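Local atomic coordinates of sensor protein (Vibrio cholerae O1 biovar El Tor, PDB entry 3MXQ), a protein that is probably a sensor histidine kinase that transfers phosphate from ATP to a protein histidine, and is represented here by its PAS-fold sensor domain. Residues L31-C36 / C138-D143; Y119-V124 / Y142-Q147. All blocks are in the same frame, centred on the assembly; numbering follows the deposited sequence.

Contact 1: residues L31-C36 / C138-D143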
loop_
_atom_site.group_PDB
_atom_site.type_symbol
_atom_site.label_atom_id
_atom_site.label_comp_id
_atom_site.label_asym_id
_atom_site.label_seq_id
_atom_site.Cartn_x
_atom_site.Cartn_y
_atom_site.Cartn_z
ATOM N N LEU A 31 0.285 -8.505 2.229
ATOM C CA LEU A 31 -0.691 -7.900 1.315
ATOM C C LEU A 31 -0.521 -8.277 -0.150
ATOM O O LEU A 31 -1.395 -7.995 -0.951
ATOM C CB LEU A 31 -0.681 -6.374 1.423
ATOM C CG LEU A 31 -1.292 -5.808 2.694
ATOM C CD1 LEU A 31 -0.794 -4.418 2.893
ATOM C CD2 LEU A 31 -2.790 -5.836 2.608
ATOM N N SER A 32 0.589 -8.899 -0.515
ATOM C CA SER A 32 0.834 -9.148 -1.926
ATOM C C SER A 32 -0.065 -10.267 -2.437
ATOM O O SER A 32 -0.429 -11.166 -1.696
ATOM C CB SER A 32 2.315 -9.422 -2.199
ATOM O OG SER A 32 2.730 -10.636 -1.613
ATOM N N PHE A 33 -0.452 -10.175 -3.700
ATOM C CA PHE A 33 -1.365 -11.131 -4.298
ATOM C C PHE A 33 -1.089 -11.216 -5.773
ATOM O O PHE A 33 -0.485 -10.323 -6.331
ATOM C CB PHE A 33 -2.819 -10.711 -4.078
ATOM C CG PHE A 33 -3.184 -9.379 -4.689
ATOM C CD1 PHE A 33 -2.741 -8.186 -4.125
ATOM C CD2 PHE A 33 -4.007 -9.320 -5.806
ATOM C CE1 PHE A 33 -3.092 -6.946 -4.680
ATOM C CE2 PHE A 33 -4.367 -8.089 -6.365
ATOM C CZ PHE A 33 -3.904 -6.897 -5.800
ATOM N N ALA A 34 -1.536 -12.286 -6.404
ATOM C CA ALA A 34 -1.385 -12.442 -7.835
ATOM C C ALA A 34 -2.557 -11.763 -8.516
ATOM O O ALA A 34 -3.681 -11.792 -8.015
ATOM C CB ALA A 34 -1.340 -13.892 -8.189
ATOM N N LEU A 35 -2.283 -11.139 -9.655
ATOM C CA LEU A 35 -3.297 -10.390 -10.385
ATOM C C LEU A 35 -3.148 -10.599 -11.869
ATOM O O LEU A 35 -2.046 -10.503 -12.409
ATOM C CB LEU A 35 -3.219 -8.898 -10.072
ATOM C CG LEU A 35 -4.228 -8.086 -10.894
ATOM C CD1 LEU A 35 -5.059 -7.127 -10.028
ATOM C CD2 LEU A 35 -3.552 -7.362 -12.061
ATOM N N CYS A 36 -4.275 -10.843 -12.526
ATOM C CA CYS A 36 -4.297 -11.161 -13.940
ATOM C C CYS A 36 -5.551 -10.597 -14.597
ATOM O O CYS A 36 -6.645 -10.797 -14.088
ATOM C CB CYS A 36 -4.295 -12.670 -14.072
ATOM S SG CYS A 36 -4.314 -13.196 -15.753
ATOM N N CYS A 138 -10.972 -9.321 -14.227
ATOM C CA CYS A 138 -9.834 -9.289 -13.346
ATOM C C CYS A 138 -9.801 -10.522 -12.440
ATOM O O CYS A 138 -10.829 -10.949 -11.924
ATOM C CB CYS A 138 -9.955 -8.041 -12.500
ATOM S SG CYS A 138 -8.558 -7.715 -11.440
ATOM N N LEU A 139 -8.619 -11.097 -12.249
ATOM C CA LEU A 139 -8.443 -12.258 -11.364
ATOM C C LEU A 139 -7.359 -11.964 -10.347
ATOM O O LEU A 139 -6.275 -11.478 -10.693
ATOM C CB LEU A 139 -8.041 -13.516 -12.136
ATOM C CG LEU A 139 -8.821 -13.919 -13.384
ATOM C CD1 LEU A 139 -8.245 -15.186 -13.968
ATOM C CD2 LEU A 139 -10.240 -14.144 -13.013
ATOM N N CYS A 140 -7.654 -12.260 -9.094
ATOM C CA CYS A 140 -6.723 -12.006 -8.032
ATOM C C CYS A 140 -6.683 -13.250 -7.193
ATOM O O CYS A 140 -7.731 -13.775 -6.806
ATOM C CB CYS A 140 -7.205 -10.828 -7.196
ATOM S SG CYS A 140 -7.530 -9.309 -8.161
ATOM N N VAL A 141 -5.484 -13.747 -6.923
ATOM C CA VAL A 141 -5.356 -14.939 -6.089
ATOM C C VAL A 141 -4.642 -14.576 -4.802
ATOM O O VAL A 141 -3.528 -14.069 -4.834
ATOM C CB VAL A 141 -4.668 -16.110 -6.840
ATOM C CG1 VAL A 141 -4.471 -17.308 -5.911
ATOM C CG2 VAL A 141 -5.494 -16.506 -8.060
ATOM N N TYR A 142 -5.316 -14.822 -3.680
ATOM C CA TYR A 142 -4.826 -14.458 -2.357
ATOM C C TYR A 142 -4.414 -15.676 -1.589
ATOM O O TYR A 142 -5.064 -16.696 -1.673
ATOM C CB TYR A 142 -5.910 -13.759 -1.548
ATOM C CG TYR A 142 -6.453 -12.516 -2.187
ATOM C CD1 TYR A 142 -5.852 -11.277 -1.970
ATOM C CD2 TYR A 142 -7.593 -12.574 -2.989
ATOM C CE1 TYR A 142 -6.350 -10.145 -2.545
ATOM C CE2 TYR A 142 -8.105 -11.433 -3.578
ATOM C CZ TYR A 142 -7.474 -10.220 -3.348
ATOM O OH TYR A 142 -7.993 -9.091 -3.935
ATOM N N ASP A 143 -3.359 -15.534 -0.797
ATOM C CA ASP A 143 -2.846 -16.612 0.036
ATOM C C ASP A 143 -3.161 -16.390 1.500
ATOM O O ASP A 143 -2.840 -15.342 2.048
ATOM C CB ASP A 143 -1.343 -16.734 -0.158
ATOM C CG ASP A 143 -0.993 -17.604 -1.337
ATOM O OD1 ASP A 143 -0.778 -18.821 -1.131
ATOM O OD2 ASP A 143 -0.971 -17.107 -2.476
#
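The centre of the PAS-fold sheet forms where A34 to C36 of strand 34-39 run antiparallel to L139 to V141 of the last strand. A34 and V141 make one hydrogen-bonded pair, with A34 N to V141 O at 3.1 Å and V141 N to A34 O at 2.9 Å. C36 and L139 make the next, C36 N giving to L139 O at 2.8 Å and L139 N returning to C36 O. Between them L35 faces C140 as a non-hydrogen-bonded pair, and the two carbonyls flanking it take extra CA-H...O contacts: C140 CA lies 3.0 Å from A34 O, and L35 CA touches L139 O.

F33, L35, C138, C140 and Y142 share one face. The leucine reaches it with CG anti to the backbone N (chi1 177°), and its CD1 rests against two sulfurs at once, C138 SG and C140 SG, each 3.8 Å away. The F33 ring meets C140 through CD2 and CE2, with C140 SG 5.1 Å from the ring centroid in an oblique sulfur-aromatic contact. Y142 lies side by side with F33 and points the same way; the planes are 19° apart but slid so far that they barely overlap, and Y142 CD1 touches F33 CB. The N-terminal helix of the second subunit packs over this face with R21, L22 and L24. A34 and V141 instead face L103, and F51 packs on A34 and C36. Alternate residues bond across the pair, while L35 bonds to N48 and C138, C140 and Y142 to strand 118-128. This leaves the second subunit a largely apolar face rich in sulfur and aromatic groups, with Y142 OH hydrogen-bonded to its R21.

Contact 2: residues Y119-V124 / Y142-Q147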
loop_
_atom_site.group_PDB
_atom_site.type_symbol
_atom_site.label_atom_id
_atom_site.label_comp_id
_atom_site.label_asym_id
_atom_site.label_seq_id
_atom_site.Cartn_x
_atom_site.Cartn_y
_atom_site.Cartn_z
ATOM N N TYR A 119 -4.016 -21.954 2.589
ATOM C CA TYR A 119 -4.970 -22.102 1.487
ATOM C C TYR A 119 -5.096 -20.794 0.679
ATOM O O TYR A 119 -4.698 -19.729 1.137
ATOM C CB TYR A 119 -6.340 -22.583 1.999
ATOM C CG TYR A 119 -7.152 -21.531 2.716
ATOM C CD1 TYR A 119 -8.211 -20.885 2.078
ATOM C CD2 TYR A 119 -6.866 -21.177 4.035
ATOM C CE1 TYR A 119 -8.968 -19.898 2.738
ATOM C CE2 TYR A 119 -7.614 -20.193 4.706
ATOM C CZ TYR A 119 -8.662 -19.556 4.053
ATOM O OH TYR A 119 -9.402 -18.593 4.708
ATOM N N GLN A 120 -5.656 -20.897 -0.521
ATOM C CA GLN A 120 -5.806 -19.771 -1.428
ATOM C C GLN A 120 -7.248 -19.324 -1.588
ATOM O O GLN A 120 -8.166 -20.137 -1.575
ATOM C CB GLN A 120 -5.244 -20.111 -2.805
ATOM C CG GLN A 120 -3.743 -20.289 -2.820
ATOM C CD GLN A 120 -3.186 -20.538 -4.214
ATOM O OE1 GLN A 120 -3.918 -20.886 -5.154
ATOM N NE2 GLN A 120 -1.876 -20.364 -4.355
ATOM N N ASN A 121 -7.423 -18.011 -1.731
ATOM C CA ASN A 121 -8.695 -17.419 -2.110
ATOM C C ASN A 121 -8.613 -16.854 -3.525
ATOM O O ASN A 121 -7.539 -16.438 -3.984
ATOM C CB ASN A 121 -9.101 -16.321 -1.126
ATOM C CG ASN A 121 -9.665 -16.867 0.170
ATOM O OD1 ASN A 121 -10.402 -17.847 0.178
ATOM N ND2 ASN A 121 -9.347 -16.207 1.276
ATOM N N LEU A 122 -9.759 -16.858 -4.204
ATOM C CA LEU A 122 -9.873 -16.386 -5.582
ATOM C C LEU A 122 -10.984 -15.368 -5.710
ATOM O O LEU A 122 -12.104 -15.579 -5.223
ATOM C CB LEU A 122 -10.140 -17.558 -6.528
ATOM C CG LEU A 122 -10.559 -17.220 -7.954
ATOM C CD1 LEU A 122 -9.447 -16.575 -8.722
ATOM C CD2 LEU A 122 -10.986 -18.484 -8.659
ATOM N N GLU A 123 -10.667 -14.268 -6.381
ATOM C CA GLU A 123 -11.622 -13.189 -6.620
ATOM C C GLU A 123 -11.698 -12.953 -8.112
ATOM O O GLU A 123 -10.685 -12.752 -8.764
ATOM C CB GLU A 123 -11.187 -11.918 -5.887
ATOM C CG GLU A 123 -12.219 -10.810 -5.900
ATOM C CD GLU A 123 -12.038 -9.767 -4.764
ATOM O OE1 GLU A 123 -13.067 -9.489 -4.065
ATOM O OE2 GLU A 123 -10.900 -9.227 -4.577
ATOM N N VAL A 124 -12.905 -13.028 -8.651
ATOM C CA VAL A 124 -13.160 -12.729 -10.059
ATOM C C VAL A 124 -14.014 -11.463 -10.170
ATOM O O VAL A 124 -15.115 -11.397 -9.614
ATOM C CB VAL A 124 -13.864 -13.908 -10.751
ATOM C CG1 VAL A 124 -13.994 -13.639 -12.233
ATOM C CG2 VAL A 124 -13.070 -15.194 -10.535
ATOM N N TYR A 142 -5.316 -14.822 -3.680
ATOM C CA TYR A 142 -4.826 -14.458 -2.357
ATOM C C TYR A 142 -4.414 -15.676 -1.589
ATOM O O TYR A 142 -5.064 -16.696 -1.673
ATOM C CB TYR A 142 -5.910 -13.759 -1.548
ATOM C CG TYR A 142 -6.453 -12.516 -2.187
ATOM C CD1 TYR A 142 -5.852 -11.277 -1.970
ATOM C CD2 TYR A 142 -7.593 -12.574 -2.989
ATOM C CE1 TYR A 142 -6.350 -10.145 -2.545
ATOM C CE2 TYR A 142 -8.105 -11.433 -3.578
ATOM C CZ TYR A 142 -7.474 -10.220 -3.348
ATOM O OH TYR A 142 -7.993 -9.091 -3.935
ATOM N N ASP A 143 -3.359 -15.534 -0.797
ATOM C CA ASP A 143 -2.846 -16.612 0.036
ATOM C C ASP A 143 -3.161 -16.390 1.500
ATOM O O ASP A 143 -2.840 -15.342 2.048
ATOM C CB ASP A 143 -1.343 -16.734 -0.158
ATOM C CG ASP A 143 -0.993 -17.604 -1.337
ATOM O OD1 ASP A 143 -0.778 -18.821 -1.131
ATOM O OD2 ASP A 143 -0.971 -17.107 -2.476
ATOM N N VAL A 144 -3.804 -17.368 2.127
ATOM C CA VAL A 144 -4.065 -17.332 3.572
ATOM C C VAL A 144 -3.308 -18.458 4.304
ATOM O O VAL A 144 -2.954 -19.469 3.706
ATOM C CB VAL A 144 -5.587 -17.399 3.898
ATOM C CG1 VAL A 144 -5.863 -16.918 5.308
ATOM C CG2 VAL A 144 -6.385 -16.569 2.933
ATOM N N THR A 145 -3.065 -18.259 5.597
ATOM C CA THR A 145 -2.319 -19.197 6.433
ATOM C C THR A 145 -3.003 -19.327 7.796
ATOM O O THR A 145 -3.128 -18.340 8.526
ATOM C CB THR A 145 -0.861 -18.712 6.611
ATOM O OG1 THR A 145 -0.301 -18.419 5.322
ATOM C CG2 THR A 145 -0.003 -19.760 7.321
ATOM N N ILE A 146 -3.447 -20.540 8.129
ATOM C CA ILE A 146 -4.186 -20.790 9.374
ATOM C C ILE A 146 -3.280 -21.223 10.533
ATOM O O ILE A 146 -2.053 -21.128 10.439
ATOM C CB ILE A 146 -5.301 -21.811 9.139
ATOM N N GLN A 147 -3.902 -21.693 11.617
ATOM C CA GLN A 147 -3.224 -22.091 12.869
ATOM C C GLN A 147 -2.447 -20.948 13.518
ATOM O O GLN A 147 -2.740 -20.553 14.649
ATOM C CB GLN A 147 -2.325 -23.325 12.666
#
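Four backbone hydrogen bonds hold Y119 and N121 to V144 and Y142. V144 N lies 2.7 Å from Y119 O, and Y119 N gives to V144 O at 2.9 Å. N121 and Y142 form the second hydrogen-bonded pair, N121 N to Y142 O at 2.7 Å and Y142 N to N121 O at 2.8 Å. Farther along, E123 OE2 lies 3.0 Å from Y142 OH; the carboxylate is turned 75° from the phenol ring and E123 CB sits at the ring edge, in its plane. R21 of the second subunit reaches both groups, as a salt bridge to E123 and a hydrogen bond to Y142, so that the arginine would probably offset the carboxylate charge there.

These pairs belong to the C-terminal beta hairpin of the PAS fold, strands 118-128 and 134-145. On one face of it Q120 and D143 lie side by side, with Q120 CG 3.7 Å from D143 OD1 and the amide and carboxylate planes nearly perpendicular. Their polar ends are engaged elsewhere: Q120 OE1 by H101, D143 OD2 by a salt bridge to R54.

On the other face V144 CB sits over the Y119 ring, 3.9 Å from its centroid and offset toward the rim on the CE2 side, a CH-pi contact. V144 CG1 anti to its backbone N (chi1 -162°) stands near Y119 CE2, while V144 CG2 extends to N121 ND2 at 3.4 Å. Outside this group, Y11 and A16, residues of the expression tag of the third subunit, pack on Y119 and V144 respectively.

In the fold
From the N terminus, helix 13-31 leads into strand 34-39, which contact 1 joins to the last strand, closing a loop of 101 residues that holds the intervening helices and the other three strands. Contact 2 starts within that loop, at 119-124, and closes the hairpin, with 17 residues between its segments. Its second segment shares Y142 and D143 with contact 1 and runs on to Q147, the last modelled residue, so the two spans overlap and neither fully encloses the other. Strand 134-145 therefore has 34-39 along one edge and 118-128 along the other. C140 O and E123 N, probably hydrogen-bonded, connect the contacts, and both meet the second subunit.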